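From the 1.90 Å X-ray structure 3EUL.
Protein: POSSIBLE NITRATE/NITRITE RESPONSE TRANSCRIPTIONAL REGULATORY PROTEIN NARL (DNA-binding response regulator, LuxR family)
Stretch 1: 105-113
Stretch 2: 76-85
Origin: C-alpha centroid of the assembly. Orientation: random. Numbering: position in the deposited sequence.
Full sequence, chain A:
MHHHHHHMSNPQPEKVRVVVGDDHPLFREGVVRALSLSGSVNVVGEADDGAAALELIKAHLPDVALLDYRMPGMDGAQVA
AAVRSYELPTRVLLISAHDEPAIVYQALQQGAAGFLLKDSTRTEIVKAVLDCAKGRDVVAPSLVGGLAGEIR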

# COMPACT_ATOMS: atom_id res chain seq x y z
N TYR A 105 5.72 -14.19 4.15
CA TYR A 105 7.07 -14.17 4.67
C TYR A 105 8.06 -13.55 3.66
O TYR A 105 8.92 -12.79 4.04
CB TYR A 105 7.52 -15.59 5.03
CG TYR A 105 8.85 -15.68 5.74
CD1 TYR A 105 8.94 -15.52 7.13
CD2 TYR A 105 10.01 -15.94 5.04
CE1 TYR A 105 10.12 -15.64 7.77
CE2 TYR A 105 11.22 -16.06 5.70
CZ TYR A 105 11.28 -15.88 7.05
OH TYR A 105 12.50 -15.98 7.72
N GLN A 106 7.96 -13.96 2.41
CA GLN A 106 8.89 -13.46 1.38
C GLN A 106 8.68 -11.97 1.11
O GLN A 106 9.65 -11.24 0.87
CB GLN A 106 8.69 -14.22 0.06
CG GLN A 106 9.87 -14.13 -0.94
CD GLN A 106 10.16 -12.72 -1.47
OE1 GLN A 106 9.29 -12.01 -1.99
NE2 GLN A 106 11.44 -12.33 -1.39
N ALA A 107 7.43 -11.53 1.14
CA ALA A 107 7.12 -10.11 0.97
C ALA A 107 7.70 -9.26 2.09
O ALA A 107 8.34 -8.23 1.80
CB ALA A 107 5.58 -9.92 0.88
N LEU A 108 7.57 -9.73 3.33
CA LEU A 108 8.14 -9.05 4.50
C LEU A 108 9.67 -9.04 4.43
O LEU A 108 10.31 -8.06 4.77
CB LEU A 108 7.66 -9.71 5.81
CG LEU A 108 6.14 -9.64 6.06
CD1 LEU A 108 5.75 -10.52 7.24
CD2 LEU A 108 5.70 -8.17 6.27
N GLN A 109 10.24 -10.13 3.96
CA GLN A 109 11.66 -10.19 3.68
C GLN A 109 12.09 -9.18 2.61
O GLN A 109 13.18 -8.64 2.75
CB GLN A 109 12.11 -11.59 3.26
CG GLN A 109 11.81 -12.70 4.30
CD GLN A 109 12.69 -12.67 5.55
OE1 GLN A 109 12.20 -12.38 6.65
NE2 GLN A 109 13.95 -13.06 5.41
N GLN A 110 11.25 -8.92 1.60
CA GLN A 110 11.55 -7.89 0.54
C GLN A 110 11.27 -6.42 1.03
O GLN A 110 11.45 -5.45 0.29
CB GLN A 110 10.79 -8.16 -0.79
CG GLN A 110 11.16 -9.40 -1.68
CD GLN A 110 10.98 -9.22 -3.26
OE1 GLN A 110 10.18 -9.90 -3.94
NE2 GLN A 110 11.79 -8.31 -3.83
N GLY A 111 10.83 -6.26 2.27
CA GLY A 111 10.73 -4.94 2.87
C GLY A 111 9.33 -4.39 3.02
O GLY A 111 9.19 -3.23 3.31
N ALA A 112 8.31 -5.22 2.80
CA ALA A 112 6.92 -4.80 3.05
C ALA A 112 6.74 -4.53 4.52
O ALA A 112 7.19 -5.32 5.35
CB ALA A 112 5.91 -5.85 2.58
N ALA A 113 6.08 -3.41 4.84
CA ALA A 113 5.84 -3.02 6.23
C ALA A 113 4.73 -3.85 6.88
O ALA A 113 4.61 -3.90 8.10
CB ALA A 113 5.49 -1.55 6.29
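Stretch 2 76-85: GAQVAAAVRS

How does stretch 2 run relative to stretch 1? It is helical throughout, from Gly 76 to Ser 85, and it travels in nearly the same direction as helix 105-109: the two N-to-C directions differ by 20°, and the axes approach to 9.1 Å. Where the backbones draw together, small residues meet: the CA atoms of Ala 77 and Ala 107 are 5.1 Å apart.

What does the first turn meet? Gly 76 makes no contact. Ala 77 points its CB toward stretch 1, where it lies 4.1 Å from Ala 107 CA and 4.2 Å from Ala 107 CB, a small apolar contact. Gln 78 and Val 79 both direct their CA-to-CB bonds away; Gln 78 only grazes stretch 1 and Val 79 does not touch it.

How does the middle of the helix fit the end of the other? Ala 80 again points toward stretch 1, its CB 3.8 Å from Ala 112 N and 4.3 Å from Ala 112 CB. Next to it, Ala 81 brings its CA to 3.2 Å from Gln 110 O, a CA-H...O contact. A water bridges the two stretches, donating to Ala 80 O at 2.7 Å and weakly to Gly 111 O at 3.4 Å. Ala 82 and Val 83 make no contact.

What does the last turn add? Arg 84 reaches back to the end of the 105-109 helix, where its NH1 donates to Gln 109 O at 3.0 Å and its NH2 more weakly to the same Gln 109 O at 3.3 Å. One face of the guanidinium lies against the backbone, with NH2 3.4 Å from Gly 111 CA. Gly 111, at positive phi in a Schellman motif, leaves room here: a CB would point toward stretch 2 and crowd Arg 84 NE at 3.0 Å.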

# COMPACT_ATOMS: atom_id res chain seq x y z
N GLY A 76 3.51 -6.21 -5.76
CA GLY A 76 3.65 -5.44 -4.52
C GLY A 76 4.97 -5.62 -3.78
O GLY A 76 5.48 -4.66 -3.20
N ALA A 77 5.52 -6.83 -3.77
CA ALA A 77 6.81 -7.09 -3.08
C ALA A 77 8.00 -6.54 -3.84
O ALA A 77 8.97 -6.11 -3.20
CB ALA A 77 7.00 -8.60 -2.80
N GLN A 78 7.96 -6.61 -5.17
CA GLN A 78 8.96 -5.97 -6.02
C GLN A 78 8.98 -4.45 -5.80
O GLN A 78 10.06 -3.85 -5.68
CB GLN A 78 8.75 -6.28 -7.50
CG GLN A 78 8.76 -7.74 -7.79
CD GLN A 78 8.64 -8.04 -9.27
OE1 GLN A 78 7.58 -7.88 -9.85
NE2 GLN A 78 9.74 -8.47 -9.87
N VAL A 79 7.82 -3.84 -5.72
CA VAL A 79 7.77 -2.42 -5.41
C VAL A 79 8.33 -2.16 -4.02
O VAL A 79 9.12 -1.23 -3.86
CB VAL A 79 6.35 -1.81 -5.50
CG1 VAL A 79 6.35 -0.29 -5.10
CG2 VAL A 79 5.74 -1.99 -6.87
N ALA A 80 7.91 -2.95 -3.01
CA ALA A 80 8.46 -2.80 -1.65
C ALA A 80 10.00 -2.90 -1.62
O ALA A 80 10.70 -2.10 -0.97
CB ALA A 80 7.85 -3.79 -0.69
N ALA A 81 10.53 -3.86 -2.37
CA ALA A 81 11.99 -4.05 -2.49
C ALA A 81 12.72 -2.83 -3.06
O ALA A 81 13.81 -2.43 -2.57
CB ALA A 81 12.28 -5.28 -3.40
N ALA A 82 12.15 -2.28 -4.14
CA ALA A 82 12.66 -1.15 -4.85
C ALA A 82 12.64 0.11 -3.98
O ALA A 82 13.62 0.85 -3.96
CB ALA A 82 11.83 -0.92 -6.16
N VAL A 83 11.54 0.34 -3.27
CA VAL A 83 11.41 1.49 -2.35
C VAL A 83 12.46 1.45 -1.25
O VAL A 83 13.18 2.43 -1.03
CB VAL A 83 9.95 1.58 -1.75
CG1 VAL A 83 9.85 2.69 -0.64
CG2 VAL A 83 8.95 1.88 -2.89
N ARG A 84 12.63 0.29 -0.63
CA ARG A 84 13.70 0.08 0.35
C ARG A 84 15.08 0.27 -0.32
O ARG A 84 15.92 1.01 0.20
CB ARG A 84 13.55 -1.30 1.04
CG ARG A 84 14.65 -1.61 2.07
CD ARG A 84 14.34 -2.87 2.84
NE ARG A 84 14.57 -4.04 2.00
CZ ARG A 84 14.42 -5.30 2.39
NH1 ARG A 84 14.69 -6.29 1.55
NH2 ARG A 84 14.00 -5.57 3.63
N SER A 85 15.31 -0.33 -1.49
CA SER A 85 16.60 -0.16 -2.22
C SER A 85 16.94 1.30 -2.52
O SER A 85 18.10 1.70 -2.41
CB SER A 85 16.62 -0.95 -3.56
OG SER A 85 16.34 -0.06 -4.64
O HOH W 1 9.83 -0.69 1.21